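Local coordinates for BpsB (PgaB), Poly-beta-1,6-N-acetyl-D-glucosamine N-deacetylase (Bordetella bronchiseptica RB50, PDB 5BU6), which probably removes N-acetyl groups from poly-beta-1,6-N-acetyl-D-glucosamine as a family 4 carbohydrate esterase, and is required for biofilm formation, at residues Ser17-Arg22 against Leu262-Val267; Leu46-Arg51 against Ala98-Pro103; Arg160-Asn165 against Ser176-Pro181. The protein carries 5 engineered substitutions. All blocks are in the same frame, centred on the assembly; numbering follows the deposited sequence.

Contact 1: residues Ser17-Arg22 against Leu262-Val267; sequences SMHDVR and LVDYEV. Engineered in segment 17-22: S17 (natural residue Cys).
Two parallel strands meet here with their side chains matched in pairs, S17 beside L262, M18 beside V263, H19 beside D264 and D20 beside Y265, so that successive pairs alternate between the two faces of the sheet. On the face carrying M18 and D20, the aromatic ring of Y265 is the centrepiece. Its CG lies in the crowded position between backbone N and carbonyl carbon (chi1 67°), which brings the ring across to the neighbouring strand. D20 CA then sits over the ring face, 3.9 Å from the centroid of Y265, in a CH-pi contact. M18 crosses Y265 at about a right angle, its CG 3.6 Å from Y265 CD2, while its SD lies 3.4 Å from V263 CG1. On the other face H19 and D264 lie side by side and point the same way. D264 OD1 comes to the edge of the imidazole, 3.3 Å from H19 CD2, a carbon; H19 NE2 stays 4.6 Å from D264 OD1, so the pair makes no salt bridge, although the carboxylate may still raise the basicity of the ring. The H19 side chain ends about 6 Å from a bound nickel. The engineered S17 rests its OG against L262 CD1. Four backbone bonds tie the strands; the two at the ends are nearly straight, the two between them more bent. D20 OD1 accepts from R22 N (3.0 Å) in an Asx turn and also takes a water that accepts from V267 N. As in the distorted (β/α) barrel of family 4 carbohydrate esterases, the first and last strands in sequence lie side by side. Strand 77-83 flanks 17-20 on its other edge, and helices 43-52 and 88-100 pack on the Y265 face.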
loop_
_atom_site.group_PDB
_atom_site.type_symbol
_atom_site.label_atom_id
_atom_site.label_comp_id
_atom_site.label_asym_id
_atom_site.label_seq_id
_atom_site.Cartn_x
_atom_site.Cartn_y
_atom_site.Cartn_z
ATOM N N SER A 17 1.214 8.655 2.121
ATOM C CA SER A 17 0.216 7.730 1.611
ATOM C C SER A 17 -1.115 8.486 1.448
ATOM O O SER A 17 -1.593 9.107 2.384
ATOM C CB SER A 17 0.091 6.542 2.559
ATOM O OG SER A 17 -0.895 5.616 2.140
ATOM N N MET A 18 -1.677 8.473 0.245
ATOM C CA MET A 18 -2.821 9.316 -0.077
ATOM C C MET A 18 -4.093 8.487 -0.171
ATOM O O MET A 18 -4.126 7.476 -0.855
ATOM C CB MET A 18 -2.606 10.049 -1.396
ATOM C CG MET A 18 -2.467 11.531 -1.271
ATOM S SD MET A 18 -0.814 11.953 -0.727
ATOM C CE MET A 18 0.167 11.187 -2.010
ATOM N N HIS A 19 -5.142 8.948 0.493
ATOM C CA HIS A 19 -6.397 8.199 0.557
ATOM C C HIS A 19 -7.532 9.116 0.097
ATOM O O HIS A 19 -7.673 10.230 0.597
ATOM C CB HIS A 19 -6.610 7.691 1.994
ATOM C CG HIS A 19 -7.862 6.895 2.200
ATOM N ND1 HIS A 19 -7.983 5.577 1.810
ATOM C CD2 HIS A 19 -9.039 7.223 2.787
ATOM C CE1 HIS A 19 -9.184 5.132 2.134
ATOM N NE2 HIS A 19 -9.846 6.111 2.726
ATOM N N ASP A 20 -8.306 8.670 -0.880
ATOM C CA ASP A 20 -9.462 9.432 -1.348
ATOM C C ASP A 20 -10.574 9.286 -0.314
ATOM O O ASP A 20 -11.004 8.176 -0.009
ATOM C CB ASP A 20 -9.912 8.929 -2.726
ATOM C CG ASP A 20 -10.985 9.804 -3.366
ATOM O OD1 ASP A 20 -11.788 10.446 -2.651
ATOM O OD2 ASP A 20 -11.035 9.822 -4.615
ATOM N N VAL A 21 -11.032 10.407 0.223
ATOM C CA VAL A 21 -12.018 10.388 1.301
ATOM C C VAL A 21 -13.339 9.729 0.858
ATOM O O VAL A 21 -14.065 9.171 1.678
ATOM C CB VAL A 21 -12.270 11.823 1.828
ATOM C CG1 VAL A 21 -13.027 12.663 0.797
ATOM C CG2 VAL A 21 -12.997 11.798 3.170
ATOM N N ARG A 22 -13.630 9.761 -0.439
ATOM C CA ARG A 22 -14.866 9.173 -0.957
ATOM C C ARG A 22 -14.822 7.644 -0.965
ATOM O O ARG A 22 -15.819 6.986 -1.262
ATOM C CB ARG A 22 -15.155 9.695 -2.369
ATOM N N LEU A 262 -0.168 9.435 6.624
ATOM C CA LEU A 262 -1.383 9.185 5.885
ATOM C C LEU A 262 -2.093 10.512 5.698
ATOM O O LEU A 262 -2.238 11.270 6.650
ATOM C CB LEU A 262 -2.251 8.181 6.644
ATOM C CG LEU A 262 -3.535 7.662 6.004
ATOM C CD1 LEU A 262 -3.239 6.987 4.683
ATOM C CD2 LEU A 262 -4.221 6.703 6.961
ATOM N N VAL A 263 -2.507 10.832 4.479
ATOM C CA VAL A 263 -3.300 12.049 4.305
ATOM C C VAL A 263 -4.509 11.805 3.386
ATOM O O VAL A 263 -4.424 11.068 2.420
ATOM C CB VAL A 263 -2.435 13.209 3.760
ATOM C CG1 VAL A 263 -2.023 12.955 2.337
ATOM C CG2 VAL A 263 -3.177 14.525 3.869
ATOM N N ASP A 264 -5.643 12.415 3.710
ATOM C CA ASP A 264 -6.850 12.256 2.904
ATOM C C ASP A 264 -6.977 13.374 1.878
ATOM O O ASP A 264 -6.584 14.506 2.144
ATOM C CB ASP A 264 -8.095 12.241 3.798
ATOM C CG ASP A 264 -8.180 10.999 4.662
ATOM O OD1 ASP A 264 -7.703 9.927 4.228
ATOM O OD2 ASP A 264 -8.729 11.095 5.779
ATOM N N TYR A 265 -7.523 13.063 0.707
ATOM C CA TYR A 265 -7.811 14.104 -0.275
ATOM C C TYR A 265 -9.198 13.946 -0.908
ATOM O O TYR A 265 -9.838 12.904 -0.786
ATOM C CB TYR A 265 -6.749 14.111 -1.373
ATOM C CG TYR A 265 -6.760 12.872 -2.241
ATOM C CD1 TYR A 265 -7.524 12.811 -3.405
ATOM C CD2 TYR A 265 -6.028 11.748 -1.884
ATOM C CE1 TYR A 265 -7.539 11.662 -4.189
ATOM C CE2 TYR A 265 -6.030 10.609 -2.662
ATOM C CZ TYR A 265 -6.791 10.567 -3.809
ATOM O OH TYR A 265 -6.771 9.418 -4.567
ATOM N N GLU A 266 -9.622 14.992 -1.604
ATOM C CA GLU A 266 -10.833 15.001 -2.411
ATOM C C GLU A 266 -10.474 15.152 -3.884
ATOM O O GLU A 266 -9.511 15.832 -4.224
ATOM C CB GLU A 266 -11.753 16.150 -2.002
ATOM C CG GLU A 266 -12.537 15.926 -0.728
ATOM C CD GLU A 266 -14.004 16.316 -0.877
ATOM O OE1 GLU A 266 -14.455 17.251 -0.174
ATOM O OE2 GLU A 266 -14.704 15.683 -1.699
ATOM N N VAL A 267 -11.253 14.530 -4.757
ATOM C CA VAL A 267 -11.085 14.735 -6.187
ATOM C C VAL A 267 -12.200 15.628 -6.691
ATOM O O VAL A 267 -13.179 15.858 -5.984
ATOM C CB VAL A 267 -11.084 13.407 -6.962
ATOM C CG1 VAL A 267 -9.907 12.553 -6.534
ATOM C CG2 VAL A 267 -12.386 12.659 -6.741
HETATM O O HOH W 1 -12.926 12.598 -3.604
#

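Contact 2: residues Leu46-Arg51 against Ala98-Pro103; sequences LFEWIR and AAFNYP. Engineered in segment 98-103: A98 (natural residue Lys), A99 (natural residue Lys).
F47 is the first residue of helix segment 46-51 to touch 98-103. Its CB sits over the F100 ring face, 3.8 Å from the centroid, in a CH-pi contact. Its own ring then presents an edge to that face, with the planes at 90° and F47 CD2 3.6 Å from F100 CD1, a T-shaped pair. One face of the F47 ring is met by Y102 CD2, the two side chains sliding past each other in opposite directions. E48 bends at chi2 so that its carboxylate reaches the edge of F100, E48 OE1 lying 3.7 Å from F100 CZ. F47, F100 and Y102 form an aromatic cluster where a Schellman motif ends helix 88-100, N101 being the C-prime residue with positive phi and Y102 N returning to L97 O; F100 and Y102, on either side of N101 in sequence, both point toward the other helix. Further along, I50 brings CG2 to 3.9 Å from Y102 OH. R51 starts with CG anti to the backbone N (chi1 -173°) and bends at chi3, which brings one face of the guanidinium over F100 CE2, 3.6 Å from the guanidinium plane, the two planes 42° apart. A water donating to F100 O accepts a weak bond from R51 NH1.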
loop_
_atom_site.group_PDB
_atom_site.type_symbol
_atom_site.label_atom_id
_atom_site.label_comp_id
_atom_site.label_asym_id
_atom_site.label_seq_id
_atom_site.Cartn_x
_atom_site.Cartn_y
_atom_site.Cartn_z
ATOM N N LEU A 46 -2.945 19.480 -3.160
ATOM C CA LEU A 46 -1.856 18.720 -2.544
ATOM C C LEU A 46 -0.611 18.721 -3.421
ATOM O O LEU A 46 0.499 18.884 -2.921
ATOM C CB LEU A 46 -2.257 17.278 -2.260
ATOM C CG LEU A 46 -3.132 17.005 -1.041
ATOM C CD1 LEU A 46 -2.985 15.547 -0.653
ATOM C CD2 LEU A 46 -2.790 17.923 0.128
ATOM N N PHE A 47 -0.794 18.544 -4.727
ATOM C CA PHE A 47 0.348 18.514 -5.637
ATOM C C PHE A 47 1.004 19.883 -5.723
ATOM O O PHE A 47 2.213 19.986 -5.904
ATOM C CB PHE A 47 -0.071 18.035 -7.022
ATOM C CG PHE A 47 -0.110 16.536 -7.154
ATOM C CD1 PHE A 47 -0.350 15.737 -6.050
ATOM C CD2 PHE A 47 0.106 15.929 -8.374
ATOM C CE1 PHE A 47 -0.387 14.351 -6.165
ATOM C CE2 PHE A 47 0.073 14.550 -8.498
ATOM C CZ PHE A 47 -0.174 13.760 -7.395
ATOM N N GLU A 48 0.199 20.928 -5.585
ATOM C CA GLU A 48 0.722 22.294 -5.557
ATOM C C GLU A 48 1.457 22.613 -4.254
ATOM O O GLU A 48 2.459 23.330 -4.265
ATOM C CB GLU A 48 -0.409 23.307 -5.777
ATOM C CG GLU A 48 -0.961 23.343 -7.196
ATOM C CD GLU A 48 0.003 23.953 -8.206
ATOM O OE1 GLU A 48 -0.319 23.931 -9.415
ATOM O OE2 GLU A 48 1.073 24.458 -7.802
ATOM N N TRP A 49 0.964 22.097 -3.131
ATOM C CA TRP A 49 1.659 22.255 -1.845
ATOM C C TRP A 49 3.037 21.601 -1.911
ATOM O O TRP A 49 4.040 22.195 -1.508
ATOM C CB TRP A 49 0.843 21.636 -0.702
ATOM C CG TRP A 49 1.545 21.554 0.652
ATOM C CD1 TRP A 49 1.807 22.591 1.504
ATOM C CD2 TRP A 49 2.026 20.367 1.313
ATOM N NE1 TRP A 49 2.433 22.128 2.642
ATOM C CE2 TRP A 49 2.577 20.769 2.549
ATOM C CE3 TRP A 49 2.048 19.008 0.976
ATOM C CZ2 TRP A 49 3.145 19.865 3.447
ATOM C CZ3 TRP A 49 2.614 18.110 1.870
ATOM C CH2 TRP A 49 3.156 18.546 3.090
ATOM N N ILE A 50 3.064 20.383 -2.436
ATOM C CA ILE A 50 4.307 19.624 -2.570
ATOM C C ILE A 50 5.327 20.467 -3.326
ATOM O O ILE A 50 6.437 20.673 -2.857
ATOM C CB ILE A 50 4.073 18.289 -3.287
ATOM C CG1 ILE A 50 3.265 17.348 -2.385
ATOM C CG2 ILE A 50 5.400 17.640 -3.696
ATOM C CD1 ILE A 50 2.875 16.066 -3.031
ATOM N N ARG A 51 4.910 20.979 -4.478
ATOM C CA ARG A 51 5.754 21.807 -5.320
ATOM C C ARG A 51 6.257 23.057 -4.611
ATOM O O ARG A 51 7.463 23.286 -4.543
ATOM C CB ARG A 51 4.993 22.201 -6.584
ATOM C CG ARG A 51 5.836 22.916 -7.609
ATOM C CD ARG A 51 4.981 23.468 -8.738
ATOM N NE ARG A 51 4.915 22.561 -9.878
ATOM C CZ ARG A 51 4.172 22.782 -10.958
ATOM N NH1 ARG A 51 4.171 21.907 -11.957
ATOM N NH2 ARG A 51 3.427 23.876 -11.038
ATOM N N ALA A 98 1.417 12.627 -14.314
ATOM C CA ALA A 98 2.025 12.956 -15.602
ATOM C C ALA A 98 2.258 14.454 -15.756
ATOM O O ALA A 98 3.326 14.883 -16.192
ATOM C CB ALA A 98 1.163 12.435 -16.738
ATOM N N ALA A 99 1.254 15.251 -15.402
ATOM C CA ALA A 99 1.326 16.694 -15.567
ATOM C C ALA A 99 2.409 17.332 -14.695
ATOM O O ALA A 99 3.058 18.277 -15.115
ATOM C CB ALA A 99 -0.028 17.323 -15.267
ATOM N N PHE A 100 2.599 16.815 -13.485
ATOM C CA PHE A 100 3.631 17.336 -12.586
ATOM C C PHE A 100 4.960 16.600 -12.751
ATOM O O PHE A 100 5.970 17.005 -12.180
ATOM C CB PHE A 100 3.169 17.225 -11.128
ATOM C CG PHE A 100 2.211 18.310 -10.705
ATOM C CD1 PHE A 100 0.867 18.236 -11.037
ATOM C CD2 PHE A 100 2.657 19.392 -9.954
ATOM C CE1 PHE A 100 -0.020 19.251 -10.650
ATOM C CE2 PHE A 100 1.776 20.398 -9.558
ATOM C CZ PHE A 100 0.437 20.320 -9.906
ATOM N N ASN A 101 4.934 15.514 -13.528
ATOM C CA ASN A 101 6.055 14.593 -13.690
ATOM C C ASN A 101 6.545 14.016 -12.367
ATOM O O ASN A 101 7.740 13.919 -12.128
ATOM C CB ASN A 101 7.223 15.264 -14.420
ATOM C CG ASN A 101 8.191 14.249 -14.998
ATOM O OD1 ASN A 101 7.775 13.230 -15.553
ATOM N ND2 ASN A 101 9.484 14.501 -14.841
ATOM N N TYR A 102 5.608 13.632 -11.506
ATOM C CA TYR A 102 5.930 12.986 -10.241
ATOM C C TYR A 102 5.781 11.467 -10.334
ATOM O O TYR A 102 4.745 10.988 -10.797
ATOM C CB TYR A 102 5.005 13.464 -9.142
ATOM C CG TYR A 102 5.102 14.909 -8.733
ATOM C CD1 TYR A 102 6.239 15.674 -8.992
ATOM C CD2 TYR A 102 4.065 15.489 -8.019
ATOM C CE1 TYR A 102 6.311 16.992 -8.564
ATOM C CE2 TYR A 102 4.129 16.797 -7.602
ATOM C CZ TYR A 102 5.243 17.538 -7.869
ATOM O OH TYR A 102 5.259 18.836 -7.413
ATOM N N PRO A 103 6.781 10.710 -9.857
ATOM C CA PRO A 103 6.565 9.265 -9.713
ATOM C C PRO A 103 5.654 8.933 -8.532
ATOM O O PRO A 103 5.453 9.766 -7.654
ATOM C CB PRO A 103 7.977 8.707 -9.474
ATOM C CG PRO A 103 8.748 9.855 -8.915
ATOM C CD PRO A 103 8.164 11.109 -9.512
HETATM O O HOH W 2 6.492 19.632 -11.004
#

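Contact 3: residues Arg160-Asn165 against Ser176-Pro181; sequences RGVLAN and SRQYLP
The close side of this contact lies at V162 and the backbone of L163. V162 CG2, held in the crowded position between backbone N and carbonyl carbon, presses to 3.4 Å from S176 OG, a hydroxyl already engaged by P172 O. Q178 crosses V162 at about a right angle; its extended chain carries OE1 to 3.7 Å from V162 CB, and its CB packs 3.8 Å from V162 CG2. The single hydrogen bond across the contact runs from Y179 N to L163 O at 2.9 Å, straight at the hydrogen (174°) but with the donor 28° out of the carbonyl plane, and Q178 CA adds a longer CA-H...O contact to the same oxygen. Two small antiparallel pairs are joined at this point: strand 161-163 pairs with 170-172, strand 179-180 with 185-186, and the first of these strands begins two residues after H159, a nickel ligand. The looser side begins at Y179. L163 CD2 stands at the edge of the Y179 ring, 4.4 Å from Y179 CD2, and N165 O is 4.2 Å from Y179 CD2. The partly exposed Y179 ring finds an edge-to-face partner in Y186, whereas the N165 amide is hydrogen-bonded to G168 N and N169 OD1.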
loop_
_atom_site.group_PDB
_atom_site.type_symbol
_atom_site.label_atom_id
_atom_site.label_comp_id
_atom_site.label_asym_id
_atom_site.label_seq_id
_atom_site.Cartn_x
_atom_site.Cartn_y
_atom_site.Cartn_z
ATOM N N ARG A 160 -8.605 -6.984 5.074
ATOM C CA ARG A 160 -9.881 -7.201 5.731
ATOM C C ARG A 160 -9.651 -7.673 7.146
ATOM O O ARG A 160 -8.515 -7.973 7.533
ATOM C CB ARG A 160 -10.703 -8.241 4.973
ATOM C CG ARG A 160 -9.972 -9.565 4.912
ATOM C CD ARG A 160 -10.660 -10.653 4.118
ATOM N NE ARG A 160 -9.727 -11.776 4.018
ATOM C CZ ARG A 160 -9.736 -12.855 4.798
ATOM N NH1 ARG A 160 -8.816 -13.794 4.623
ATOM N NH2 ARG A 160 -10.665 -13.015 5.735
ATOM N N GLY A 161 -10.731 -7.749 7.907
ATOM C CA GLY A 161 -10.665 -8.249 9.262
ATOM C C GLY A 161 -10.983 -9.725 9.300
ATOM O O GLY A 161 -11.745 -10.219 8.472
ATOM N N VAL A 162 -10.382 -10.425 10.259
ATOM C CA VAL A 162 -10.679 -11.828 10.515
ATOM C C VAL A 162 -10.989 -12.012 11.985
ATOM O O VAL A 162 -10.732 -11.122 12.792
ATOM C CB VAL A 162 -9.514 -12.758 10.149
ATOM C CG1 VAL A 162 -9.119 -12.567 8.712
ATOM C CG2 VAL A 162 -8.324 -12.523 11.079
ATOM N N LEU A 163 -11.522 -13.175 12.338
ATOM C CA LEU A 163 -11.885 -13.426 13.724
ATOM C C LEU A 163 -10.658 -13.604 14.612
ATOM O O LEU A 163 -9.836 -14.491 14.393
ATOM C CB LEU A 163 -12.801 -14.647 13.830
ATOM C CG LEU A 163 -14.054 -14.322 14.642
ATOM C CD1 LEU A 163 -14.688 -13.035 14.110
ATOM C CD2 LEU A 163 -15.046 -15.478 14.618
ATOM N N ALA A 164 -10.552 -12.736 15.611
ATOM C CA ALA A 164 -9.494 -12.802 16.609
ATOM C C ALA A 164 -9.847 -13.684 17.812
ATOM O O ALA A 164 -8.957 -14.229 18.465
ATOM C CB ALA A 164 -9.160 -11.415 17.085
ATOM N N ASN A 165 -11.139 -13.797 18.114
ATOM C CA ASN A 165 -11.601 -14.581 19.258
ATOM C C ASN A 165 -12.985 -15.202 18.994
ATOM O O ASN A 165 -13.658 -14.818 18.037
ATOM C CB ASN A 165 -11.622 -13.707 20.524
ATOM C CG ASN A 165 -12.509 -12.477 20.385
ATOM O OD1 ASN A 165 -13.421 -12.432 19.560
ATOM N ND2 ASN A 165 -12.240 -11.468 21.205
ATOM N N SER A 176 -3.028 -11.260 12.926
ATOM C CA SER A 176 -3.533 -12.170 13.936
ATOM C C SER A 176 -3.507 -13.626 13.496
ATOM O O SER A 176 -3.736 -13.941 12.328
ATOM C CB SER A 176 -4.961 -11.774 14.320
ATOM O OG SER A 176 -5.798 -11.705 13.181
ATOM N N ARG A 177 -3.216 -14.511 14.444
ATOM C CA ARG A 177 -3.530 -15.917 14.264
ATOM C C ARG A 177 -5.042 -16.050 14.400
ATOM O O ARG A 177 -5.605 -15.833 15.478
ATOM C CB ARG A 177 -2.785 -16.792 15.277
ATOM C CG ARG A 177 -1.351 -17.097 14.857
ATOM C CD ARG A 177 -0.555 -17.792 15.959
ATOM N NE ARG A 177 -0.317 -16.919 17.109
ATOM C CZ ARG A 177 0.564 -15.923 17.127
ATOM N NH1 ARG A 177 1.295 -15.654 16.049
ATOM N NH2 ARG A 177 0.711 -15.186 18.221
ATOM N N GLN A 178 -5.702 -16.384 13.296
ATOM C CA GLN A 178 -7.156 -16.320 13.260
ATOM C C GLN A 178 -7.825 -17.533 13.910
ATOM O O GLN A 178 -7.313 -18.657 13.878
ATOM C CB GLN A 178 -7.650 -16.163 11.821
ATOM C CG GLN A 178 -7.560 -17.423 10.980
ATOM C CD GLN A 178 -8.160 -17.244 9.599
ATOM O OE1 GLN A 178 -8.987 -16.357 9.380
ATOM N NE2 GLN A 178 -7.750 -18.090 8.659
ATOM N N TYR A 179 -8.983 -17.281 14.507
ATOM C CA TYR A 179 -9.764 -18.320 15.154
ATOM C C TYR A 179 -10.618 -19.074 14.122
ATOM O O TYR A 179 -11.335 -18.459 13.333
ATOM C CB TYR A 179 -10.627 -17.695 16.252
ATOM C CG TYR A 179 -11.519 -18.670 16.965
ATOM C CD1 TYR A 179 -11.001 -19.561 17.890
ATOM C CD2 TYR A 179 -12.887 -18.695 16.717
ATOM C CE1 TYR A 179 -11.823 -20.458 18.547
ATOM C CE2 TYR A 179 -13.712 -19.583 17.367
ATOM C CZ TYR A 179 -13.177 -20.463 18.279
ATOM O OH TYR A 179 -13.994 -21.353 18.930
ATOM N N LEU A 180 -10.523 -20.404 14.123
ATOM C CA LEU A 180 -11.225 -21.232 13.139
ATOM C C LEU A 180 -12.428 -21.958 13.733
ATOM O O LEU A 180 -12.269 -22.942 14.456
ATOM C CB LEU A 180 -10.271 -22.255 12.527
ATOM C CG LEU A 180 -8.999 -21.642 11.951
ATOM C CD1 LEU A 180 -8.088 -22.728 11.413
ATOM C CD2 LEU A 180 -9.353 -20.634 10.872
ATOM N N PRO A 181 -13.637 -21.474 13.413
ATOM C CA PRO A 181 -14.898 -22.049 13.905
ATOM C C PRO A 181 -15.081 -23.513 13.504
ATOM O O PRO A 181 -15.654 -24.289 14.269
ATOM C CB PRO A 181 -15.964 -21.168 13.243
ATOM C CG PRO A 181 -15.260 -19.884 12.941
ATOM C CD PRO A 181 -13.866 -20.283 12.578
#

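Overall arrangement
Contacts 1 and 2 belong to one neighbourhood of the fold and touch: L46 of helix 43-52 packs by CD1 on M18, V263 and Y265. Contact 1 is closest to the centre of the chain and relies on regular backbone hydrogen bonds, with apolar and aromatic packing on its helix-facing side. Contact 2, farther out, joins one helix to the C-terminal end of another by rings and a guanidinium, without any direct hydrogen bond. Contact 3 lies on the opposite side of the chain's centre from contact 2, their nearest atoms about 24 Å apart; it joins strands of two separate small hairpins by one backbone bond and sparse side-chain packing. Contacts 2 and 3 are nested within the long loop that contact 1 closes.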